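Local atomic coordinates of GTPase-activating protein GYP1 (Saccharomyces cerevisiae, PDB entry 1FKM), a protein that stimulates GTP hydrolysis by Ypt/Rab GTPases, chiefly Ypt1 and Ypt7, supplying them with catalytic arginine and glutamine fingers through its TBC domain. Residues Q131-N134 against D135-T138; W180-T183 against K184-Q188; M237-L240 against L241-F245; N111-Q114 against R115-Y118. All blocks are in the same frame, centred on the assembly; numbering follows the deposited sequence.

Contact 1. Residues Q131-N134 against D135-T138; sequences QGIN and DLVT
The carbonyl of Gly132 takes the N-H groups of two residues: Leu136 N gives a good bond to Gly132 O at 3.1 Å, and Asp135 N a weak one. Beside this turn the side chains of Asn134 and Asp135 run the same way, their amide and carboxylate planes 44° apart. Asp135 OD2 stands 3.7 Å from Gly132 CA. Here, in the TBC domain, the chain passes from the experimentally established glutamine finger, Gln131, into helix 133-145, with Gly132 as the N-cap; at its phi of 125° a CB would press against the carbonyl O of Gln131, which is why glycine is found here. Asn134 is turned with CG between its own N and carbonyl carbon (chi1 57°), which sends OD1 back to Gly132 N at 2.8 Å, while its ND2 bonds to Thr97 OG1. One turn on, Thr138 OG1 donates to Asp135 O at 2.7 Å in the carbonyl plane, and Thr138 N shares that acceptor, so the hydroxyl is satisfied inside the buried helix. Outside this turn, Asn238 ND2 holds Gln131 O, fixing the backbone just behind the finger, and Asp135 OD2 has a long, weak ion pair with Arg243.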
loop_
_atom_site.group_PDB
_atom_site.type_symbol
_atom_site.label_atom_id
_atom_site.label_comp_id
_atom_site.label_asym_id
_atom_site.label_seq_id
_atom_site.Cartn_x
_atom_site.Cartn_y
_atom_site.Cartn_z
ATOM N N GLN A 131 -11.576 8.532 -2.589
ATOM C CA GLN A 131 -11.399 7.374 -3.450
ATOM C C GLN A 131 -9.900 7.183 -3.642
ATOM O O GLN A 131 -9.174 8.129 -3.977
ATOM C CB GLN A 131 -12.101 7.597 -4.792
ATOM C CG GLN A 131 -12.222 6.344 -5.641
ATOM C CD GLN A 131 -13.207 6.508 -6.782
ATOM O OE1 GLN A 131 -13.008 7.330 -7.678
ATOM N NE2 GLN A 131 -14.283 5.728 -6.749
ATOM N N GLY A 132 -9.444 5.957 -3.415
ATOM C CA GLY A 132 -8.033 5.650 -3.521
ATOM C C GLY A 132 -7.589 5.034 -2.207
ATOM O O GLY A 132 -6.752 4.131 -2.181
ATOM N N ILE A 133 -8.158 5.522 -1.105
ATOM C CA ILE A 133 -7.821 4.995 0.214
ATOM C C ILE A 133 -8.375 3.579 0.342
ATOM O O ILE A 133 -7.836 2.753 1.086
ATOM C CB ILE A 133 -8.408 5.871 1.334
ATOM C CG1 ILE A 133 -7.856 7.295 1.224
ATOM C CG2 ILE A 133 -8.056 5.283 2.688
ATOM C CD1 ILE A 133 -6.346 7.377 1.345
ATOM N N ASN A 134 -9.452 3.301 -0.387
ATOM C CA ASN A 134 -10.054 1.968 -0.362
ATOM C C ASN A 134 -9.084 0.967 -0.986
ATOM O O ASN A 134 -9.093 -0.215 -0.649
ATOM C CB ASN A 134 -11.390 1.959 -1.113
ATOM C CG ASN A 134 -11.264 2.423 -2.550
ATOM O OD1 ASN A 134 -10.710 3.487 -2.829
ATOM N ND2 ASN A 134 -11.792 1.629 -3.473
ATOM N N ASP A 135 -8.243 1.445 -1.896
ATOM C CA ASP A 135 -7.261 0.569 -2.519
ATOM C C ASP A 135 -6.079 0.369 -1.574
ATOM O O ASP A 135 -5.629 -0.757 -1.357
ATOM C CB ASP A 135 -6.743 1.174 -3.830
ATOM C CG ASP A 135 -7.817 1.280 -4.891
ATOM O OD1 ASP A 135 -8.380 0.234 -5.280
ATOM O OD2 ASP A 135 -8.092 2.413 -5.336
ATOM N N LEU A 136 -5.589 1.471 -1.006
ATOM C CA LEU A 136 -4.426 1.429 -0.118
ATOM C C LEU A 136 -4.550 0.567 1.120
ATOM O O LEU A 136 -3.550 0.070 1.630
ATOM C CB LEU A 136 -4.030 2.845 0.315
ATOM C CG LEU A 136 -3.502 3.759 -0.789
ATOM C CD1 LEU A 136 -3.087 5.095 -0.184
ATOM C CD2 LEU A 136 -2.322 3.101 -1.482
ATOM N N VAL A 137 -5.767 0.397 1.618
ATOM C CA VAL A 137 -5.969 -0.410 2.811
ATOM C C VAL A 137 -5.836 -1.914 2.541
ATOM O O VAL A 137 -5.447 -2.670 3.435
ATOM C CB VAL A 137 -7.375 -0.140 3.439
ATOM C CG1 VAL A 137 -8.475 -0.708 2.542
ATOM C CG2 VAL A 137 -7.456 -0.751 4.839
ATOM N N THR A 138 -6.110 -2.342 1.306
ATOM C CA THR A 138 -6.093 -3.774 0.992
ATOM C C THR A 138 -4.795 -4.577 1.123
ATOM O O THR A 138 -4.836 -5.728 1.583
ATOM C CB THR A 138 -6.775 -4.049 -0.390
ATOM O OG1 THR A 138 -6.038 -3.433 -1.453
ATOM C CG2 THR A 138 -8.184 -3.470 -0.382
#

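Contact 2. Residues W180-T183 against K184-Q188; sequences WCLT and KLLEQ
The carboxylate of Glu187 turns OE2 to the methyl of Thr183, with OE2 and Thr183 CG2 3.7 Å apart. Beyond CG the glutamate chain is extended and brings the carboxylate beside that methyl on the exposed side, though its exact place is less sure. The second flat group, the Trp180 indole, stands apart from the turn that follows: its NE1 bonds to Lys64 O, and the ring makes a cation-pi contact with Lys64, so both its polar edge and its pi system are used by that neighbour. The hydroxyl of Thr183 is likewise settled on its own helix, where OG1 bonds to Phe179 O; a threonine can thus satisfy its polar branch locally and offer its methyl to Glu187.

On the buried side, Leu182 and Leu186 pass at a slant and meet through CD1 of each, 3.9 Å apart. With CG of Leu182 opposite the backbone N (chi1 170°), the second torsion brings CD1 round to Leu186. Leu185 packs on Phe140 of helix 133-145, and Leu186 on Ile133 and Leu136 of that helix and on Trp120 of helix 107-123. Lys184, on the exposed side, keeps only its aliphatic start near the backbone, with CG 3.4 Å from Trp180 O, before its chain bends and carries the ammonium off.

Underneath runs the regular bonding of an alpha helix, straightest from Leu186 N to Leu182 O (3.0 Å, 177°). These last turns of helix 168-186, leucines buried, Lys184 and Glu187 exposed, pack against helices 107-123 and 133-145 in the all-helical TBC domain.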
loop_
_atom_site.group_PDB
_atom_site.type_symbol
_atom_site.label_atom_id
_atom_site.label_comp_id
_atom_site.label_asym_id
_atom_site.label_seq_id
_atom_site.Cartn_x
_atom_site.Cartn_y
_atom_site.Cartn_z
ATOM N N TRP A 180 -4.664 0.986 12.203
ATOM C CA TRP A 180 -3.531 1.755 12.718
ATOM C C TRP A 180 -2.369 1.813 11.726
ATOM O O TRP A 180 -1.637 2.806 11.675
ATOM C CB TRP A 180 -3.038 1.172 14.049
ATOM C CG TRP A 180 -4.011 1.346 15.176
ATOM C CD1 TRP A 180 -4.651 0.360 15.863
ATOM C CD2 TRP A 180 -4.456 2.588 15.744
ATOM N NE1 TRP A 180 -5.468 0.906 16.825
ATOM C CE2 TRP A 180 -5.367 2.271 16.775
ATOM C CE3 TRP A 180 -4.170 3.934 15.482
ATOM C CZ2 TRP A 180 -5.998 3.253 17.549
ATOM C CZ3 TRP A 180 -4.801 4.914 16.256
ATOM C CH2 TRP A 180 -5.703 4.562 17.275
ATOM N N CYS A 181 -2.181 0.748 10.953
ATOM C CA CYS A 181 -1.104 0.746 9.969
ATOM C C CYS A 181 -1.483 1.605 8.771
ATOM O O CYS A 181 -0.633 2.297 8.208
ATOM C CB CYS A 181 -0.763 -0.686 9.544
ATOM S SG CYS A 181 0.072 -1.607 10.885
ATOM N N LEU A 182 -2.757 1.573 8.382
ATOM C CA LEU A 182 -3.216 2.412 7.276
ATOM C C LEU A 182 -3.007 3.855 7.717
ATOM O O LEU A 182 -2.575 4.707 6.938
ATOM C CB LEU A 182 -4.712 2.203 7.005
ATOM C CG LEU A 182 -5.350 3.194 6.022
ATOM C CD1 LEU A 182 -4.739 3.006 4.636
ATOM C CD2 LEU A 182 -6.854 2.981 5.973
ATOM N N THR A 183 -3.323 4.120 8.982
ATOM C CA THR A 183 -3.179 5.462 9.531
ATOM C C THR A 183 -1.722 5.918 9.473
ATOM O O THR A 183 -1.436 7.041 9.054
ATOM C CB THR A 183 -3.705 5.520 10.987
ATOM O OG1 THR A 183 -5.117 5.256 10.989
ATOM C CG2 THR A 183 -3.459 6.901 11.605
ATOM N N LYS A 184 -0.802 5.043 9.872
ATOM C CA LYS A 184 0.624 5.376 9.859
ATOM C C LYS A 184 1.110 5.647 8.441
ATOM O O LYS A 184 1.925 6.541 8.220
ATOM C CB LYS A 184 1.456 4.233 10.465
ATOM C CG LYS A 184 1.442 4.166 11.981
ATOM C CD LYS A 184 2.178 5.352 12.591
ATOM C CE LYS A 184 2.172 5.294 14.116
ATOM N NZ LYS A 184 2.833 6.491 14.713
ATOM N N LEU A 185 0.612 4.868 7.482
ATOM C CA LEU A 185 1.000 5.034 6.083
ATOM C C LEU A 185 0.574 6.402 5.566
ATOM O O LEU A 185 1.393 7.171 5.063
ATOM C CB LEU A 185 0.347 3.956 5.211
ATOM C CG LEU A 185 0.660 4.066 3.713
ATOM C CD1 LEU A 185 2.141 3.777 3.491
ATOM C CD2 LEU A 185 -0.202 3.081 2.923
ATOM N N LEU A 186 -0.712 6.698 5.705
ATOM C CA LEU A 186 -1.263 7.953 5.226
ATOM C C LEU A 186 -0.699 9.203 5.914
ATOM O O LEU A 186 -0.729 10.294 5.340
ATOM C CB LEU A 186 -2.793 7.916 5.341
ATOM C CG LEU A 186 -3.483 6.831 4.499
ATOM C CD1 LEU A 186 -4.979 6.887 4.719
ATOM C CD2 LEU A 186 -3.169 7.029 3.028
ATOM N N GLU A 187 -0.179 9.056 7.130
ATOM C CA GLU A 187 0.376 10.212 7.825
ATOM C C GLU A 187 1.675 10.675 7.163
ATOM O O GLU A 187 2.135 11.791 7.402
ATOM C CB GLU A 187 0.616 9.894 9.307
ATOM C CG GLU A 187 -0.665 9.607 10.073
ATOM C CD GLU A 187 -0.435 9.338 11.548
ATOM O OE1 GLU A 187 0.544 8.634 11.882
ATOM O OE2 GLU A 187 -1.248 9.818 12.372
ATOM N N GLN A 188 2.254 9.829 6.317
ATOM C CA GLN A 188 3.496 10.187 5.632
ATOM C C GLN A 188 3.208 10.964 4.350
ATOM O O GLN A 188 4.102 11.587 3.773
ATOM C CB GLN A 188 4.302 8.929 5.288
ATOM C CG GLN A 188 4.541 8.000 6.467
ATOM C CD GLN A 188 5.365 6.782 6.095
ATOM O OE1 GLN A 188 5.255 5.730 6.729
ATOM N NE2 GLN A 188 6.208 6.920 5.078
#

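Contact 3. Residues M237-L240 against L241-F245; sequences MNCL and LMREF
Met242 N bonds to Cys239 O at 3.0 Å, drawing the chain into a tight turn. The donor stands above the plane of that carbonyl, 52° out of it, consistent with the sharp reversal of the chain. Met242, present as selenomethionine, also brings CB and CG close to the same oxygen, with CG 3.2 Å from Cys239 O, and CB of Cys239 faces CB of Met242 at 4.4 Å. Beyond the turn these buried apolar residues serve the core: Leu240 packs on Leu136, Met242 on Thr138 and Pro139, and Leu241 on His328 and Val331 of helix 324-338.

The looser side is that of Arg243, which is exposed and lies against the buried Cys239. Cys239 SG rests 3.9 Å from Arg243 CG and also near NH1, at the edge of the guanidinium and close to its plane. Two bends, at chi2 and chi3 (-73° and -77°), fold the arginine round the small sulfur. A long flexible cation suits this exposed place, and the side chain of Arg243 lies about 6 Å from that of the glutamine finger, Gln131.

Backbone geometry explains the turn. Leu240 and Leu241 both have positive phi, giving a type I' turn from Cys239 to Met242. Leu240 is at the same time the C-prime residue of a Schellman motif, with Leu241 N turned back to Trp236 O and a weak bond from Leu240 N to Met237 O, a classical way of ending a helix, here helix 230-238.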
loop_
_atom_site.group_PDB
_atom_site.type_symbol
_atom_site.label_atom_id
_atom_site.label_comp_id
_atom_site.label_asym_id
_atom_site.label_seq_id
_atom_site.Cartn_x
_atom_site.Cartn_y
_atom_site.Cartn_z
HETATM N N MSE A 237 -0.225 7.865 -8.748
HETATM C CA MSE A 237 0.059 8.527 -7.481
HETATM C C MSE A 237 -0.998 8.265 -6.412
HETATM O O MSE A 237 -0.668 7.930 -5.275
HETATM C CB MSE A 237 0.193 10.034 -7.700
HETATM C CG MSE A 237 1.595 10.551 -7.491
HETATM SE SE MSE A 237 2.905 9.592 -8.529
HETATM C CE MSE A 237 3.077 10.814 -10.013
ATOM N N ASN A 238 -2.264 8.406 -6.792
ATOM C CA ASN A 238 -3.382 8.231 -5.874
ATOM C C ASN A 238 -3.454 6.849 -5.222
ATOM O O ASN A 238 -3.791 6.737 -4.044
ATOM C CB ASN A 238 -4.699 8.532 -6.606
ATOM C CG ASN A 238 -5.856 8.778 -5.653
ATOM O OD1 ASN A 238 -5.745 9.579 -4.724
ATOM N ND2 ASN A 238 -6.976 8.104 -5.887
ATOM N N CYS A 239 -3.126 5.803 -5.978
ATOM C CA CYS A 239 -3.182 4.439 -5.449
ATOM C C CYS A 239 -1.800 3.793 -5.326
ATOM O O CYS A 239 -1.690 2.576 -5.213
ATOM C CB CYS A 239 -4.070 3.574 -6.352
ATOM S SG CYS A 239 -5.659 4.328 -6.782
ATOM N N LEU A 240 -0.753 4.613 -5.338
ATOM C CA LEU A 240 0.617 4.119 -5.245
ATOM C C LEU A 240 0.901 2.957 -6.210
ATOM O O LEU A 240 1.434 1.917 -5.810
ATOM C CB LEU A 240 0.939 3.694 -3.805
ATOM C CG LEU A 240 0.951 4.787 -2.731
ATOM C CD1 LEU A 240 1.317 4.175 -1.387
ATOM C CD2 LEU A 240 1.954 5.875 -3.100
ATOM N N LEU A 241 0.539 3.148 -7.477
ATOM C CA LEU A 241 0.761 2.151 -8.532
ATOM C C LEU A 241 0.021 0.824 -8.393
ATOM O O LEU A 241 0.177 -0.068 -9.230
ATOM C CB LEU A 241 2.264 1.871 -8.684
ATOM C CG LEU A 241 3.095 2.918 -9.432
ATOM C CD1 LEU A 241 4.575 2.556 -9.381
ATOM C CD2 LEU A 241 2.621 2.994 -10.873
HETATM N N MSE A 242 -0.802 0.692 -7.360
HETATM C CA MSE A 242 -1.533 -0.555 -7.160
HETATM C C MSE A 242 -2.406 -0.987 -8.327
HETATM O O MSE A 242 -2.555 -2.179 -8.590
HETATM C CB MSE A 242 -2.413 -0.460 -5.923
HETATM C CG MSE A 242 -1.680 -0.559 -4.621
HETATM SE SE MSE A 242 -3.010 -0.617 -3.236
HETATM C CE MSE A 242 -3.897 -2.256 -3.766
ATOM N N ARG A 243 -2.990 -0.023 -9.024
ATOM C CA ARG A 243 -3.868 -0.334 -10.139
ATOM C C ARG A 243 -3.103 -0.681 -11.411
ATOM O O ARG A 243 -3.710 -0.932 -12.451
ATOM C CB ARG A 243 -4.804 0.848 -10.398
ATOM C CG ARG A 243 -5.575 1.285 -9.161
ATOM C CD ARG A 243 -6.671 0.298 -8.809
ATOM N NE ARG A 243 -7.822 0.451 -9.694
ATOM C CZ ARG A 243 -8.606 1.524 -9.716
ATOM N NH1 ARG A 243 -8.366 2.539 -8.897
ATOM N NH2 ARG A 243 -9.626 1.588 -10.560
ATOM N N GLU A 244 -1.777 -0.711 -11.320
ATOM C CA GLU A 244 -0.938 -1.012 -12.476
ATOM C C GLU A 244 -0.229 -2.360 -12.366
ATOM O O GLU A 244 0.498 -2.753 -13.279
ATOM C CB GLU A 244 0.133 0.069 -12.656
ATOM C CG GLU A 244 -0.314 1.487 -12.337
ATOM C CD GLU A 244 -1.577 1.872 -13.062
ATOM O OE1 GLU A 244 -1.655 1.626 -14.282
ATOM O OE2 GLU A 244 -2.488 2.427 -12.415
ATOM N N PHE A 245 -0.425 -3.054 -11.247
ATOM C CA PHE A 245 0.226 -4.344 -11.022
ATOM C C PHE A 245 -0.710 -5.355 -10.377
ATOM O O PHE A 245 -1.768 -4.994 -9.862
ATOM C CB PHE A 245 1.432 -4.186 -10.083
ATOM C CG PHE A 245 2.518 -3.298 -10.609
ATOM C CD1 PHE A 245 3.396 -3.758 -11.584
ATOM C CD2 PHE A 245 2.689 -2.017 -10.104
ATOM C CE1 PHE A 245 4.438 -2.952 -12.053
ATOM C CE2 PHE A 245 3.724 -1.203 -10.560
ATOM C CZ PHE A 245 4.602 -1.674 -11.540
#

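Contact 4. Residues N111-Q114 against R115-Y118; sequences NSLQ and RILY
Arg115 is bonded at both ends: its backbone N gives a hydrogen bond to Asn111 O (3.2 Å, 160°), and its NH2 makes a salt bridge with Glu175 OE2. It belongs to helix 107-123, one of the helices that build the TBC domain. Ser112 OG bonds to the same carboxylate oxygen, as well as to Ser108 O. Arg115 NH2 and Ser112 OG, 3.7 Å apart, thus flank a shared acceptor that joins this helix to helix 168-186. The guanidinium folds back over the preceding turn, with Asn111 O 3.5 Å above its plane and over its centre; the negative charge probably steadies this folded form, with its bend at chi3 (-77°). Further on, Leu117 N bonds to Leu113 O at 2.9 Å.

Gln114, on another side, sends NE2 to Trp87 O in helix 83-93. Tyr118 suits that side too, its ring meeting Trp87 edge-to-face; CG stands opposite the backbone N (chi1 178°), throwing the ring off the helix.

The remaining side is apolar. Branched aliphatic chains fit because they fill the interface with helices 133-145 and 168-186, Leu117 on Ile133 and Ile116 on Val137 and Phe179. They also lie close to carbonyls one turn back: Leu117 CG is 3.3 Å from Leu113 O, and Ile116 CG1 is as near to Ser112 O. Between the two turns the apolar tips just meet, Leu113 CD2 lying 4.3 Å from Ile116 CD1.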
loop_
_atom_site.group_PDB
_atom_site.type_symbol
_atom_site.label_atom_id
_atom_site.label_comp_id
_atom_site.label_asym_id
_atom_site.label_seq_id
_atom_site.Cartn_x
_atom_site.Cartn_y
_atom_site.Cartn_z
ATOM N N ASN A 111 -17.648 -5.735 5.241
ATOM C CA ASN A 111 -18.009 -5.103 6.505
ATOM C C ASN A 111 -16.774 -4.657 7.294
ATOM O O ASN A 111 -16.792 -3.612 7.954
ATOM C CB ASN A 111 -18.852 -6.055 7.363
ATOM C CG ASN A 111 -20.185 -6.395 6.719
ATOM O OD1 ASN A 111 -20.822 -5.544 6.108
ATOM N ND2 ASN A 111 -20.617 -7.642 6.867
ATOM N N SER A 112 -15.706 -5.448 7.235
ATOM C CA SER A 112 -14.476 -5.098 7.940
ATOM C C SER A 112 -13.851 -3.848 7.328
ATOM O O SER A 112 -13.475 -2.925 8.048
ATOM C CB SER A 112 -13.464 -6.248 7.885
ATOM O OG SER A 112 -13.792 -7.270 8.809
ATOM N N LEU A 113 -13.738 -3.821 6.001
ATOM C CA LEU A 113 -13.154 -2.664 5.324
ATOM C C LEU A 113 -14.018 -1.420 5.518
ATOM O O LEU A 113 -13.510 -0.310 5.633
ATOM C CB LEU A 113 -12.963 -2.955 3.829
ATOM C CG LEU A 113 -11.962 -4.078 3.515
ATOM C CD1 LEU A 113 -11.791 -4.213 1.997
ATOM C CD2 LEU A 113 -10.605 -3.776 4.172
ATOM N N GLN A 114 -15.331 -1.613 5.567
ATOM C CA GLN A 114 -16.256 -0.499 5.766
ATOM C C GLN A 114 -15.946 0.198 7.097
ATOM O O GLN A 114 -15.840 1.429 7.160
ATOM C CB GLN A 114 -17.697 -1.030 5.765
ATOM C CG GLN A 114 -18.795 -0.039 6.161
ATOM C CD GLN A 114 -19.111 0.982 5.081
ATOM O OE1 GLN A 114 -19.141 0.660 3.891
ATOM N NE2 GLN A 114 -19.375 2.218 5.494
ATOM N N ARG A 115 -15.793 -0.593 8.153
ATOM C CA ARG A 115 -15.504 -0.045 9.479
ATOM C C ARG A 115 -14.137 0.632 9.542
ATOM O O ARG A 115 -13.991 1.718 10.115
ATOM C CB ARG A 115 -15.577 -1.147 10.542
ATOM C CG ARG A 115 -16.975 -1.712 10.773
ATOM C CD ARG A 115 -17.001 -2.647 11.977
ATOM N NE ARG A 115 -16.427 -3.962 11.705
ATOM C CZ ARG A 115 -17.117 -5.004 11.246
ATOM N NH1 ARG A 115 -18.418 -4.886 11.000
ATOM N NH2 ARG A 115 -16.515 -6.172 11.044
ATOM N N ILE A 116 -13.132 -0.014 8.964
ATOM C CA ILE A 116 -11.783 0.545 8.954
ATOM C C ILE A 116 -11.743 1.903 8.259
ATOM O O ILE A 116 -11.216 2.879 8.802
ATOM C CB ILE A 116 -10.795 -0.406 8.237
ATOM C CG1 ILE A 116 -10.638 -1.696 9.050
ATOM C CG2 ILE A 116 -9.451 0.287 8.055
ATOM C CD1 ILE A 116 -9.880 -2.810 8.317
ATOM N N LEU A 117 -12.304 1.968 7.058
ATOM C CA LEU A 117 -12.293 3.210 6.302
ATOM C C LEU A 117 -13.160 4.279 6.938
ATOM O O LEU A 117 -12.822 5.462 6.901
ATOM C CB LEU A 117 -12.753 2.962 4.866
ATOM C CG LEU A 117 -11.824 2.044 4.065
ATOM C CD1 LEU A 117 -12.408 1.810 2.677
ATOM C CD2 LEU A 117 -10.445 2.671 3.961
ATOM N N TYR A 118 -14.276 3.859 7.523
ATOM C CA TYR A 118 -15.181 4.805 8.163
ATOM C C TYR A 118 -14.476 5.485 9.331
ATOM O O TYR A 118 -14.523 6.710 9.467
ATOM C CB TYR A 118 -16.434 4.083 8.663
ATOM C CG TYR A 118 -17.405 4.985 9.388
ATOM C CD1 TYR A 118 -18.071 6.011 8.716
ATOM C CD2 TYR A 118 -17.646 4.823 10.752
ATOM C CE1 TYR A 118 -18.959 6.858 9.387
ATOM C CE2 TYR A 118 -18.528 5.662 11.435
ATOM C CZ TYR A 118 -19.180 6.677 10.748
ATOM O OH TYR A 118 -20.035 7.521 11.428
#

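How the contacts relate
From the N terminus the order is contact 4, contact 1, contact 2, contact 3. Each is local, its segments running on without a gap, so none encloses a long loop; contact 3 closes just the turn after helix 230-238, and the four stand in series without nesting or crossing. Contact 1 is the middle piece: Val137 lies against Leu113 and Ile116 of contact 4 and against Leu182 of contact 2, while Ile133 packs on both Leu117 and Leu186. Helices 107-123, 133-145 and 168-186 thus close round one apolar core. Contact 3 joins from the end of helix 230-238, where Met242 SE comes 3.2 Å from Asp135 O; it stays about 10 Å from contact 4 at the nearest atoms.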